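Local coordinates for protein sialidase B (Streptococcus pneumoniae TIGR4, PDB 4XJA) that cleaves terminal sialic acid residues from oligosaccharides, glycoproteins and glycolipids by hydrolysing their alpha-(2->3)-, alpha-(2->6)- and alpha-(2->8)-glycosidic linkages, at residues A500-Q505 with T516-T521; D289-E294 with L466-Y471; G229-K234 with L276-I281. The protein carries 1 engineered substitution. All coordinates share one frame; numbering follows the deposited sequence. Where two conformers were deposited one is given.

Contact 1 (A500-Q505 with T516-T521); sequences ATAEAQ and TFFRTT. With SFJ ((2R,3R,4R,5R,6R)-5-acetamido-2,3-difluoro-4-hydroxy-6-[(1R,2R)-1,2,3-trihydroxypropyl]tetrahydro-2H-pyran-2-carboxylic acid), chain F.
R519 runs beside T501 and E503 to the carboxylate of the bound difluoro sialic acid analogue SFJ, meeting a different partner at each stage. CB lies near the carbonyl oxygens of T501 and E503. CG, placed anti to the backbone N (chi1 176°), starts a fully extended chain, and CD comes within 3.1 Å of T501 O. T501 CB covers one face of the guanidinium, over its centre, 3.7 Å from R519 CZ. At the tip, NH1 makes a salt bridge to E503 OE2 at 2.9 Å, in the guanidinium plane but from above the carboxylate plane; the two planes stand 71° apart. NH1 and NH2 also both donate to one carboxylate oxygen, O1A of SFJ, NH1 at 3.0 Å. E503, SFJ and, through NE, the carbonyl oxygen of Y551 together fix the rotation of the group. R519 is a substrate-binding arginine by similarity, and E503 a predicted active-site residue whose OE1 bonds Y615, the probable nucleophile.

Behind this tip the backbones form the open end of a beta hairpin. Q505 and F517 are a hydrogen-bonded antiparallel pair; A504 and F518 are the next, non-hydrogen-bonded pair, with their CB atoms 3.5 Å apart. Just before E503, consecutive inverse gamma turns centred on T501 and A502 bend the chain, and R519 N still reaches E503 O at 2.9 Å. Strand 526-530 flanks the hairpin beyond 513-518, while Y471 of strand 466-472 and L476 of strand 475-481 pack against A502.

Contact 2 (D289-E294 with L466-Y471); sequences DSSIVE and LIFATY. With SFJ ((2R,3R,4R,5R,6R)-5-acetamido-2,3-difluoro-4-hydroxy-6-[(1R,2R)-1,2,3-trihydroxypropyl]tetrahydro-2H-pyran-2-carboxylic acid), chain F.
The F468 ring turns one edge to S291: OG lies in the ring plane, 3.6 Å from F468 CD1, and water 2 sits in that plane as well. V293 approaches the ring obliquely, its CG1 3.5 Å from F468 CZ. With CG beside its own backbone N (chi1 -80°), F468 carries its ring toward strand 289-294, where V293 CG1 also meets L466 CD2 at 4.2 Å. The Y471 ring has water 1 in its plane at the hydroxyl end.

No direct hydrogen bond joins the two strands, but water 2 accepts a hydrogen bond from S291 OG and donates one to A469 O. Toward the ligand, water 1 stands 2.6 Å from Y471 OH and 2.9 Å from D289 OD2. The D289 carboxylate grips SFJ with both oxygens: O4 donates to OD1 at 2.6 Å and N5 to OD2 at 2.9 Å. From D289 at the sugar site the strand runs on into apolar packing at V293.

Segments 289-294 and 466-471 run antiparallel, 169° between their directions. In this sheet of the sialidase propeller strand 451-459 lies between their strands, and side chains meet across it; V293 also touches Y212 of strand 205-213.

Contact 3 (G229-K234 with L276-I281); sequences GTHDSK and LKNSQI. With SFJ ((2R,3R,4R,5R,6R)-5-acetamido-2,3-difluoro-4-hydroxy-6-[(1R,2R)-1,2,3-trihydroxypropyl]tetrahydro-2H-pyran-2-carboxylic acid), chain F.
H231 and Q280 send their side chains across between two loops in opposite senses, each from a different torsion. H231 CG lies anti to its carbonyl carbon (chi1 -67°), which aims the imidazole at the 276-279 turn; Q280 CG is anti to the backbone N (chi1 -170°), and the chain stays extended, so its amide arrives at the backbone of 232-234. H231 NE2 donates to K277 O at 2.9 Å, lying in the carbonyl plane, with the oxygen close to the ring plane; a bent bond, at 134°. K277 O also accepts from H642 NE2, and the H642 ring stands edge-to-face with that of H231.

Q280 NE2 meets K234 O at 2.8 Å, on a lone pair of the carbonyl, although that oxygen is tilted out of the amide plane. A second, weak bond runs from Q280 NE2 to D232 O, and water 3 accepts from Q280 NE2 and donates to S233 O at 3.1 Å and weakly to D232 OD1. K234 crosses Q280 at about a right angle, its CG 3.7 Å from Q280 NE2.

These are two of the loops that hang between strands at the active-site end of the sialidase propeller. The first carries D232, the proton acceptor by similarity; D232 was modelled in two conformations, so the short approach of its OD2 to O7 of SFJ in one of them is doubtful. Q280 grips the backbone on which D232 is mounted, and N314 touches the aspartate from a further loop. The other loop is shaped by a type I turn, in which S279 OG and S279 N both bond L276 O, OG at 2.6 Å. A cis peptide precedes K234, and S233 OG is held by S286 at the head of strand 286-294.

In the fold
All three contacts touch SFJ, from different parts of the propeller. Contacts 1 and 2 are buried and adjoin each other, with Y471 of contact 2 packed on T501, A502 and E503 of contact 1; contact 3 is partly buried, its centre about 24 Å from that of contact 1 and 25 Å from that of contact 2, and touches neither. Contact 1 is a hairpin, joined by backbone bonds and a salt bridge; contact 2 pairs two strands separated by a third and relies on apolar packing and waters; contact 3 has no regular strand and is held by side-chain-to-backbone bonds. They face different groups of SFJ: contact 1 its carboxylate, contact 2 O4 and N5, contact 3 the region of O7.

Contact 1 (A500-Q505 with T516-T521)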
loop_
_atom_site.group_PDB
_atom_site.type_symbol
_atom_site.label_atom_id
_atom_site.label_comp_id
_atom_site.label_asym_id
_atom_site.label_seq_id
_atom_site.Cartn_x
_atom_site.Cartn_y
_atom_site.Cartn_z
ATOM N N ALA A 500 -12.599 -4.623 16.728
ATOM C CA ALA A 500 -11.293 -4.017 16.504
ATOM C C ALA A 500 -10.600 -4.641 15.297
ATOM O O ALA A 500 -10.661 -5.851 15.091
ATOM C CB ALA A 500 -10.423 -4.145 17.744
ATOM N N THR A 501 -9.935 -3.806 14.507
ATOM C CA THR A 501 -9.027 -4.293 13.476
ATOM C C THR A 501 -7.693 -4.522 14.185
ATOM O O THR A 501 -6.782 -3.704 14.096
ATOM C CB THR A 501 -8.915 -3.268 12.331
ATOM O OG1 THR A 501 -10.235 -2.963 11.860
ATOM C CG2 THR A 501 -8.101 -3.810 11.169
ATOM N N ALA A 502 -7.594 -5.634 14.913
ATOM C CA ALA A 502 -6.505 -5.822 15.868
ATOM C C ALA A 502 -5.287 -6.426 15.195
ATOM O O ALA A 502 -4.842 -7.523 15.562
ATOM C CB ALA A 502 -6.956 -6.693 17.039
ATOM N N GLU A 503 -4.753 -5.701 14.214
ATOM C CA GLU A 503 -3.574 -6.149 13.475
ATOM C C GLU A 503 -2.387 -6.205 14.427
ATOM O O GLU A 503 -2.051 -5.214 15.086
ATOM C CB GLU A 503 -3.307 -5.225 12.275
ATOM C CG GLU A 503 -4.418 -5.286 11.194
ATOM C CD GLU A 503 -4.450 -4.063 10.294
ATOM O OE1 GLU A 503 -4.968 -4.152 9.146
ATOM O OE2 GLU A 503 -3.964 -2.999 10.732
ATOM N N ALA A 504 -1.757 -7.378 14.489
ATOM C CA ALA A 504 -0.768 -7.683 15.517
ATOM C C ALA A 504 0.521 -8.182 14.881
ATOM O O ALA A 504 0.479 -8.947 13.907
ATOM C CB ALA A 504 -1.312 -8.735 16.474
ATOM N N GLN A 505 1.658 -7.760 15.435
ATOM C CA GLN A 505 2.957 -8.281 15.011
ATOM C C GLN A 505 3.774 -8.681 16.229
ATOM O O GLN A 505 3.689 -8.033 17.275
ATOM C CB GLN A 505 3.706 -7.244 14.171
ATOM C CG GLN A 505 3.118 -7.076 12.775
ATOM C CD GLN A 505 3.352 -8.291 11.906
ATOM O OE1 GLN A 505 4.361 -8.369 11.194
ATOM N NE2 GLN A 505 2.426 -9.255 11.961
ATOM N N THR A 516 3.651 -9.414 21.610
ATOM C CA THR A 516 2.858 -9.054 20.458
ATOM C C THR A 516 2.420 -7.615 20.610
ATOM O O THR A 516 1.837 -7.250 21.633
ATOM C CB THR A 516 1.624 -9.944 20.363
ATOM O OG1 THR A 516 2.043 -11.317 20.305
ATOM C CG2 THR A 516 0.820 -9.607 19.104
ATOM N N PHE A 517 2.692 -6.805 19.590
ATOM C CA PHE A 517 2.232 -5.417 19.550
ATOM C C PHE A 517 1.044 -5.297 18.586
ATOM O O PHE A 517 1.107 -5.782 17.453
ATOM C CB PHE A 517 3.384 -4.502 19.095
ATOM C CG PHE A 517 4.573 -4.524 20.013
ATOM C CD1 PHE A 517 4.584 -3.756 21.171
ATOM C CD2 PHE A 517 5.673 -5.322 19.730
ATOM C CE1 PHE A 517 5.679 -3.771 22.029
ATOM C CE2 PHE A 517 6.772 -5.349 20.586
ATOM C CZ PHE A 517 6.772 -4.571 21.740
ATOM N N PHE A 518 -0.044 -4.666 19.018
ATOM C CA PHE A 518 -1.223 -4.618 18.164
ATOM C C PHE A 518 -2.029 -3.329 18.152
ATOM O O PHE A 518 -2.018 -2.541 19.110
ATOM C CB PHE A 518 -2.137 -5.850 18.357
ATOM C CG PHE A 518 -2.718 -5.996 19.737
ATOM C CD1 PHE A 518 -1.946 -6.472 20.789
ATOM C CD2 PHE A 518 -4.061 -5.705 19.971
ATOM C CE1 PHE A 518 -2.499 -6.639 22.057
ATOM C CE2 PHE A 518 -4.610 -5.855 21.230
ATOM C CZ PHE A 518 -3.830 -6.323 22.273
ATOM N N ARG A 519 -2.709 -3.136 17.021
ATOM C CA ARG A 519 -3.623 -2.020 16.785
ATOM C C ARG A 519 -4.896 -2.203 17.598
ATOM O O ARG A 519 -5.391 -3.324 17.754
ATOM C CB ARG A 519 -3.973 -1.985 15.289
ATOM C CG ARG A 519 -5.005 -0.953 14.836
ATOM C CD ARG A 519 -5.255 -1.148 13.346
ATOM N NE ARG A 519 -6.409 -0.408 12.840
ATOM C CZ ARG A 519 -6.726 -0.336 11.554
ATOM N NH1 ARG A 519 -5.969 -0.948 10.649
ATOM N NH2 ARG A 519 -7.794 0.353 11.179
ATOM N N THR A 520 -5.425 -1.103 18.122
ATOM C CA THR A 520 -6.655 -1.146 18.910
ATOM C C THR A 520 -7.619 -0.054 18.459
ATOM O O THR A 520 -7.445 0.565 17.408
ATOM C CB THR A 520 -6.382 -0.909 20.406
ATOM O OG1 THR A 520 -6.102 0.482 20.617
ATOM C CG2 THR A 520 -5.192 -1.752 20.903
ATOM N N THR A 521 -8.617 0.204 19.291
ATOM C CA THR A 521 -9.594 1.247 19.026
ATOM C C THR A 521 -9.484 2.337 20.084
ATOM O O THR A 521 -10.402 3.139 20.241
ATOM C CB THR A 521 -11.016 0.686 19.075
ATOM O OG1 THR A 521 -11.167 -0.063 20.289
ATOM C CG2 THR A 521 -11.276 -0.230 17.888
HETATM C C11 SFJ F . -9.385 -7.968 5.430
HETATM C C9 SFJ F . -11.766 -2.885 8.282
HETATM C C10 SFJ F . -9.418 -6.446 5.290
HETATM C C1 SFJ F . -7.146 -0.318 6.922
HETATM C C7 SFJ F . -10.305 -3.208 6.416
HETATM C C4 SFJ F . -6.730 -3.883 5.237
HETATM C C3 SFJ F . -6.656 -2.304 5.183
HETATM C C5 SFJ F . -8.187 -4.326 5.509
HETATM C C6 SFJ F . -8.801 -3.620 6.711
HETATM C C2 SFJ F . -7.716 -1.616 6.270
HETATM N N5 SFJ F . -8.310 -5.767 5.658
HETATM O O10 SFJ F . -10.395 -5.916 4.822
HETATM O O9 SFJ F . -12.709 -3.619 7.567
HETATM O O1A SFJ F . -7.422 -0.096 8.108
HETATM O O8 SFJ F . -10.138 -1.291 8.011
HETATM O O7 SFJ F . -10.671 -2.908 5.062
HETATM O O4 SFJ F . -6.207 -4.509 4.149
HETATM O O6 SFJ F . -8.032 -2.572 7.203
HETATM F FAI SFJ F . -6.864 -2.011 4.182
HETATM F FAJ SFJ F . -8.770 -1.120 5.809
HETATM O O1B SFJ F . -6.541 0.400 6.125
HETATM C C8 SFJ F . -10.995 -2.121 7.300
#

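Contact 2 (D289-E294 with L466-Y471)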
loop_
_atom_site.group_PDB
_atom_site.type_symbol
_atom_site.label_atom_id
_atom_site.label_comp_id
_atom_site.label_asym_id
_atom_site.label_seq_id
_atom_site.Cartn_x
_atom_site.Cartn_y
_atom_site.Cartn_z
ATOM N N ASP A 289 -4.201 -8.905 2.471
ATOM C CA ASP A 289 -3.441 -8.978 3.725
ATOM C C ASP A 289 -2.549 -10.219 3.820
ATOM O O ASP A 289 -2.968 -11.252 4.342
ATOM C CB ASP A 289 -4.370 -8.912 4.949
ATOM C CG ASP A 289 -5.081 -7.571 5.084
ATOM O OD1 ASP A 289 -4.730 -6.629 4.346
ATOM O OD2 ASP A 289 -5.981 -7.457 5.950
ATOM N N SER A 290 -1.319 -10.113 3.331
ATOM C CA SER A 290 -0.402 -11.244 3.350
ATOM C C SER A 290 0.589 -11.148 4.503
ATOM O O SER A 290 0.777 -10.085 5.105
ATOM C CB SER A 290 0.355 -11.387 2.013
ATOM O OG SER A 290 1.074 -10.211 1.656
ATOM N N SER A 291 1.232 -12.275 4.795
ATOM C CA SER A 291 2.185 -12.368 5.895
ATOM C C SER A 291 3.134 -13.495 5.522
ATOM O O SER A 291 2.703 -14.486 4.924
ATOM C CB SER A 291 1.447 -12.698 7.194
ATOM O OG SER A 291 2.302 -12.563 8.307
ATOM N N ILE A 292 4.411 -13.350 5.875
ATOM C CA ILE A 292 5.456 -14.289 5.447
ATOM C C ILE A 292 6.211 -14.853 6.655
ATOM O O ILE A 292 6.400 -14.155 7.659
ATOM C CB ILE A 292 6.508 -13.578 4.562
ATOM C CG1 ILE A 292 5.900 -13.046 3.274
ATOM C CG2 ILE A 292 7.674 -14.504 4.200
ATOM C CD1 ILE A 292 6.911 -12.200 2.493
ATOM N N VAL A 293 6.644 -16.107 6.555
ATOM C CA VAL A 293 7.575 -16.674 7.530
ATOM C C VAL A 293 8.495 -17.672 6.837
ATOM O O VAL A 293 8.156 -18.200 5.766
ATOM C CB VAL A 293 6.819 -17.349 8.690
ATOM C CG1 VAL A 293 6.393 -18.771 8.302
ATOM C CG2 VAL A 293 7.674 -17.347 9.957
ATOM N N GLU A 294 9.671 -17.907 7.417
ATOM C CA GLU A 294 10.581 -18.929 6.884
ATOM C C GLU A 294 10.651 -20.092 7.861
ATOM O O GLU A 294 10.720 -19.888 9.080
ATOM C CB GLU A 294 11.993 -18.377 6.613
ATOM C CG GLU A 294 12.944 -19.434 6.031
ATOM C CD GLU A 294 14.244 -18.862 5.483
ATOM O OE1 GLU A 294 15.027 -18.284 6.265
ATOM O OE2 GLU A 294 14.485 -19.004 4.264
ATOM N N LEU A 466 6.138 -22.347 14.178
ATOM C CA LEU A 466 5.774 -21.199 13.357
ATOM C C LEU A 466 4.467 -20.618 13.876
ATOM O O LEU A 466 3.534 -21.361 14.159
ATOM C CB LEU A 466 5.556 -21.633 11.917
ATOM C CG LEU A 466 6.726 -22.367 11.272
ATOM C CD1 LEU A 466 6.317 -22.849 9.897
ATOM C CD2 LEU A 466 7.943 -21.447 11.192
ATOM N N ILE A 467 4.399 -19.297 14.002
ATOM C CA ILE A 467 3.175 -18.650 14.475
ATOM C C ILE A 467 2.762 -17.515 13.545
ATOM O O ILE A 467 3.598 -16.721 13.103
ATOM C CB ILE A 467 3.322 -18.098 15.912
ATOM C CG1 ILE A 467 3.874 -19.180 16.846
ATOM C CG2 ILE A 467 1.961 -17.557 16.426
ATOM C CD1 ILE A 467 4.092 -18.721 18.287
ATOM N N PHE A 468 1.468 -17.447 13.246
ATOM C CA PHE A 468 0.910 -16.336 12.492
ATOM C C PHE A 468 -0.192 -15.754 13.345
ATOM O O PHE A 468 -1.100 -16.479 13.754
ATOM C CB PHE A 468 0.324 -16.810 11.156
ATOM C CG PHE A 468 1.350 -17.018 10.073
ATOM C CD1 PHE A 468 1.799 -15.951 9.310
ATOM C CD2 PHE A 468 1.852 -18.277 9.807
ATOM C CE1 PHE A 468 2.736 -16.133 8.299
ATOM C CE2 PHE A 468 2.796 -18.468 8.804
ATOM C CZ PHE A 468 3.238 -17.398 8.049
ATOM N N ALA A 469 -0.107 -14.459 13.643
ATOM C CA ALA A 469 -1.180 -13.787 14.380
ATOM C C ALA A 469 -2.361 -13.530 13.441
ATOM O O ALA A 469 -2.170 -13.206 12.264
ATOM C CB ALA A 469 -0.677 -12.470 14.993
ATOM N N THR A 470 -3.579 -13.696 13.958
ATOM C CA THR A 470 -4.783 -13.313 13.231
ATOM C C THR A 470 -5.704 -12.656 14.245
ATOM O O THR A 470 -5.461 -12.743 15.451
ATOM C CB THR A 470 -5.512 -14.511 12.576
ATOM O OG1 THR A 470 -6.146 -15.312 13.587
ATOM C CG2 THR A 470 -4.551 -15.381 11.734
ATOM N N TYR A 471 -6.753 -12.001 13.771
ATOM C CA TYR A 471 -7.692 -11.365 14.699
ATOM C C TYR A 471 -9.147 -11.613 14.314
ATOM O O TYR A 471 -9.480 -11.908 13.156
ATOM C CB TYR A 471 -7.425 -9.853 14.824
ATOM C CG TYR A 471 -7.673 -9.079 13.548
ATOM C CD1 TYR A 471 -6.672 -8.952 12.587
ATOM C CD2 TYR A 471 -8.902 -8.466 13.307
ATOM C CE1 TYR A 471 -6.887 -8.234 11.415
ATOM C CE2 TYR A 471 -9.137 -7.746 12.133
ATOM C CZ TYR A 471 -8.126 -7.635 11.193
ATOM O OH TYR A 471 -8.348 -6.931 10.020
HETATM C C11 SFJ F . -9.385 -7.968 5.430
HETATM C C9 SFJ F . -11.766 -2.885 8.282
HETATM C C10 SFJ F . -9.418 -6.446 5.290
HETATM C C1 SFJ F . -7.146 -0.318 6.922
HETATM C C7 SFJ F . -10.305 -3.208 6.416
HETATM C C4 SFJ F . -6.730 -3.883 5.237
HETATM C C3 SFJ F . -6.656 -2.304 5.183
HETATM C C5 SFJ F . -8.187 -4.326 5.509
HETATM C C6 SFJ F . -8.801 -3.620 6.711
HETATM C C2 SFJ F . -7.716 -1.616 6.270
HETATM N N5 SFJ F . -8.310 -5.767 5.658
HETATM O O10 SFJ F . -10.395 -5.916 4.822
HETATM O O9 SFJ F . -12.709 -3.619 7.567
HETATM O O1A SFJ F . -7.422 -0.096 8.108
HETATM O O8 SFJ F . -10.138 -1.291 8.011
HETATM O O7 SFJ F . -10.671 -2.908 5.062
HETATM O O4 SFJ F . -6.207 -4.509 4.149
HETATM O O6 SFJ F . -8.032 -2.572 7.203
HETATM F FAI SFJ F . -6.864 -2.011 4.182
HETATM F FAJ SFJ F . -8.770 -1.120 5.809
HETATM O O1B SFJ F . -6.541 0.400 6.125
HETATM C C8 SFJ F . -10.995 -2.121 7.300
HETATM O O HOH W 1 -6.246 -6.442 8.634
HETATM O O HOH W 2 0.125 -12.958 10.427
#

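Contact 3 (G229-K234 with L276-I281)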
loop_
_atom_site.group_PDB
_atom_site.type_symbol
_atom_site.label_atom_id
_atom_site.label_comp_id
_atom_site.label_asym_id
_atom_site.label_seq_id
_atom_site.Cartn_x
_atom_site.Cartn_y
_atom_site.Cartn_z
ATOM N N GLY A 229 -8.452 0.430 -7.962
ATOM C CA GLY A 229 -8.090 1.490 -7.032
ATOM C C GLY A 229 -7.501 0.887 -5.763
ATOM O O GLY A 229 -7.139 -0.285 -5.740
ATOM N N THR A 230 -7.402 1.678 -4.701
ATOM C CA THR A 230 -6.788 1.202 -3.459
ATOM C C THR A 230 -7.766 0.536 -2.491
ATOM O O THR A 230 -7.386 0.201 -1.372
ATOM C CB THR A 230 -6.066 2.325 -2.731
ATOM O OG1 THR A 230 -6.946 3.452 -2.603
ATOM C CG2 THR A 230 -4.808 2.740 -3.498
ATOM N N HIS A 231 -9.012 0.352 -2.922
ATOM C CA HIS A 231 -10.064 -0.217 -2.085
ATOM C C HIS A 231 -9.710 -1.609 -1.566
ATOM O O HIS A 231 -9.126 -2.406 -2.303
ATOM C CB HIS A 231 -11.346 -0.381 -2.921
ATOM C CG HIS A 231 -11.974 0.898 -3.346
ATOM N ND1 HIS A 231 -12.272 1.935 -2.473
ATOM C CD2 HIS A 231 -12.415 1.320 -4.569
ATOM C CE1 HIS A 231 -12.830 2.923 -3.135
ATOM N NE2 HIS A 231 -12.937 2.577 -4.404
ATOM N N ASP A 232 -10.086 -1.926 -0.326
ATOM C CA ASP A 232 -10.002 -3.304 0.154
ATOM C C ASP A 232 -11.083 -4.123 -0.536
ATOM O O ASP A 232 -11.962 -3.563 -1.196
ATOM C CB ASP A 232 -10.173 -3.378 1.679
ATOM C CG ASP A 232 -11.447 -2.701 2.164
ATOM O OD1 ASP A 232 -11.771 -1.605 1.661
ATOM O OD2 ASP A 232 -12.130 -3.267 3.045
ATOM N N SER A 233 -11.019 -5.445 -0.384
ATOM C CA SER A 233 -12.047 -6.327 -0.927
ATOM C C SER A 233 -13.400 -5.857 -0.392
ATOM O O SER A 233 -13.464 -5.399 0.753
ATOM C CB SER A 233 -11.774 -7.768 -0.503
ATOM O OG SER A 233 -10.459 -8.157 -0.876
ATOM N N LYS A 234 -14.475 -5.953 -1.179
ATOM C CA LYS A 234 -14.486 -6.583 -2.511
ATOM C C LYS A 234 -13.730 -5.769 -3.556
ATOM O O LYS A 234 -13.836 -4.539 -3.600
ATOM C CB LYS A 234 -15.938 -6.784 -2.975
ATOM C CG LYS A 234 -16.736 -5.476 -3.117
ATOM C CD LYS A 234 -18.216 -5.735 -3.398
ATOM C CE LYS A 234 -19.013 -4.427 -3.453
ATOM N NZ LYS A 234 -20.445 -4.660 -3.837
ATOM N N LEU A 276 -17.406 9.252 -8.448
ATOM C CA LEU A 276 -16.979 7.911 -8.871
ATOM C C LEU A 276 -15.894 7.228 -8.032
ATOM O O LEU A 276 -15.590 6.063 -8.276
ATOM C CB LEU A 276 -16.489 7.949 -10.326
ATOM C CG LEU A 276 -17.513 8.333 -11.392
ATOM C CD1 LEU A 276 -16.821 8.526 -12.737
ATOM C CD2 LEU A 276 -18.594 7.271 -11.488
ATOM N N LYS A 277 -15.303 7.920 -7.060
ATOM C CA LYS A 277 -14.129 7.350 -6.388
ATOM C C LYS A 277 -14.455 6.083 -5.606
ATOM O O LYS A 277 -13.587 5.228 -5.414
ATOM C CB LYS A 277 -13.398 8.387 -5.505
ATOM C CG LYS A 277 -14.173 8.841 -4.257
ATOM C CD LYS A 277 -13.488 10.041 -3.610
ATOM C CE LYS A 277 -14.213 10.437 -2.335
ATOM N NZ LYS A 277 -13.675 11.688 -1.739
ATOM N N ASN A 278 -15.703 5.937 -5.169
ATOM C CA ASN A 278 -16.088 4.702 -4.493
ATOM C C ASN A 278 -16.522 3.583 -5.427
ATOM O O ASN A 278 -16.996 2.543 -4.960
ATOM C CB ASN A 278 -17.175 4.949 -3.448
ATOM C CG ASN A 278 -16.632 5.574 -2.192
ATOM O OD1 ASN A 278 -15.452 5.408 -1.859
ATOM N ND2 ASN A 278 -17.490 6.291 -1.474
ATOM N N SER A 279 -16.382 3.796 -6.734
ATOM C CA SER A 279 -16.559 2.709 -7.689
ATOM C C SER A 279 -15.662 1.559 -7.239
ATOM O O SER A 279 -14.496 1.768 -6.890
ATOM C CB SER A 279 -16.171 3.141 -9.102
ATOM O OG SER A 279 -16.956 4.229 -9.540
ATOM N N GLN A 280 -16.210 0.348 -7.235
ATOM C CA GLN A 280 -15.541 -0.792 -6.626
ATOM C C GLN A 280 -15.834 -2.043 -7.437
ATOM O O GLN A 280 -16.995 -2.329 -7.746
ATOM C CB GLN A 280 -16.052 -0.948 -5.189
ATOM C CG GLN A 280 -15.298 -1.937 -4.338
ATOM C CD GLN A 280 -15.703 -1.858 -2.869
ATOM O OE1 GLN A 280 -16.697 -1.218 -2.512
ATOM N NE2 GLN A 280 -14.920 -2.494 -2.013
ATOM N N ILE A 281 -14.791 -2.784 -7.799
ATOM C CA ILE A 281 -14.990 -3.999 -8.585
ATOM C C ILE A 281 -15.777 -4.990 -7.735
ATOM O O ILE A 281 -15.373 -5.333 -6.620
ATOM C CB ILE A 281 -13.652 -4.599 -9.076
ATOM C CG1 ILE A 281 -12.941 -3.611 -10.006
ATOM C CG2 ILE A 281 -13.904 -5.904 -9.825
ATOM C CD1 ILE A 281 -11.571 -4.075 -10.478
HETATM C C11 SFJ F . -9.385 -7.968 5.430
HETATM C C9 SFJ F . -11.766 -2.885 8.282
HETATM C C10 SFJ F . -9.418 -6.446 5.290
HETATM C C1 SFJ F . -7.146 -0.318 6.922
HETATM C C7 SFJ F . -10.305 -3.208 6.416
HETATM C C4 SFJ F . -6.730 -3.883 5.237
HETATM C C3 SFJ F . -6.656 -2.304 5.183
HETATM C C5 SFJ F . -8.187 -4.326 5.509
HETATM C C6 SFJ F . -8.801 -3.620 6.711
HETATM C C2 SFJ F . -7.716 -1.616 6.270
HETATM N N5 SFJ F . -8.310 -5.767 5.658
HETATM O O10 SFJ F . -10.395 -5.916 4.822
HETATM O O9 SFJ F . -12.709 -3.619 7.567
HETATM O O1A SFJ F . -7.422 -0.096 8.108
HETATM O O8 SFJ F . -10.138 -1.291 8.011
HETATM O O7 SFJ F . -10.671 -2.908 5.062
HETATM O O4 SFJ F . -6.207 -4.509 4.149
HETATM O O6 SFJ F . -8.032 -2.572 7.203
HETATM F FAI SFJ F . -6.864 -2.011 4.182
HETATM F FAJ SFJ F . -8.770 -1.120 5.809
HETATM O O1B SFJ F . -6.541 0.400 6.125
HETATM C C8 SFJ F . -10.995 -2.121 7.300
HETATM O O HOH W 3 -14.892 -2.651 1.043
#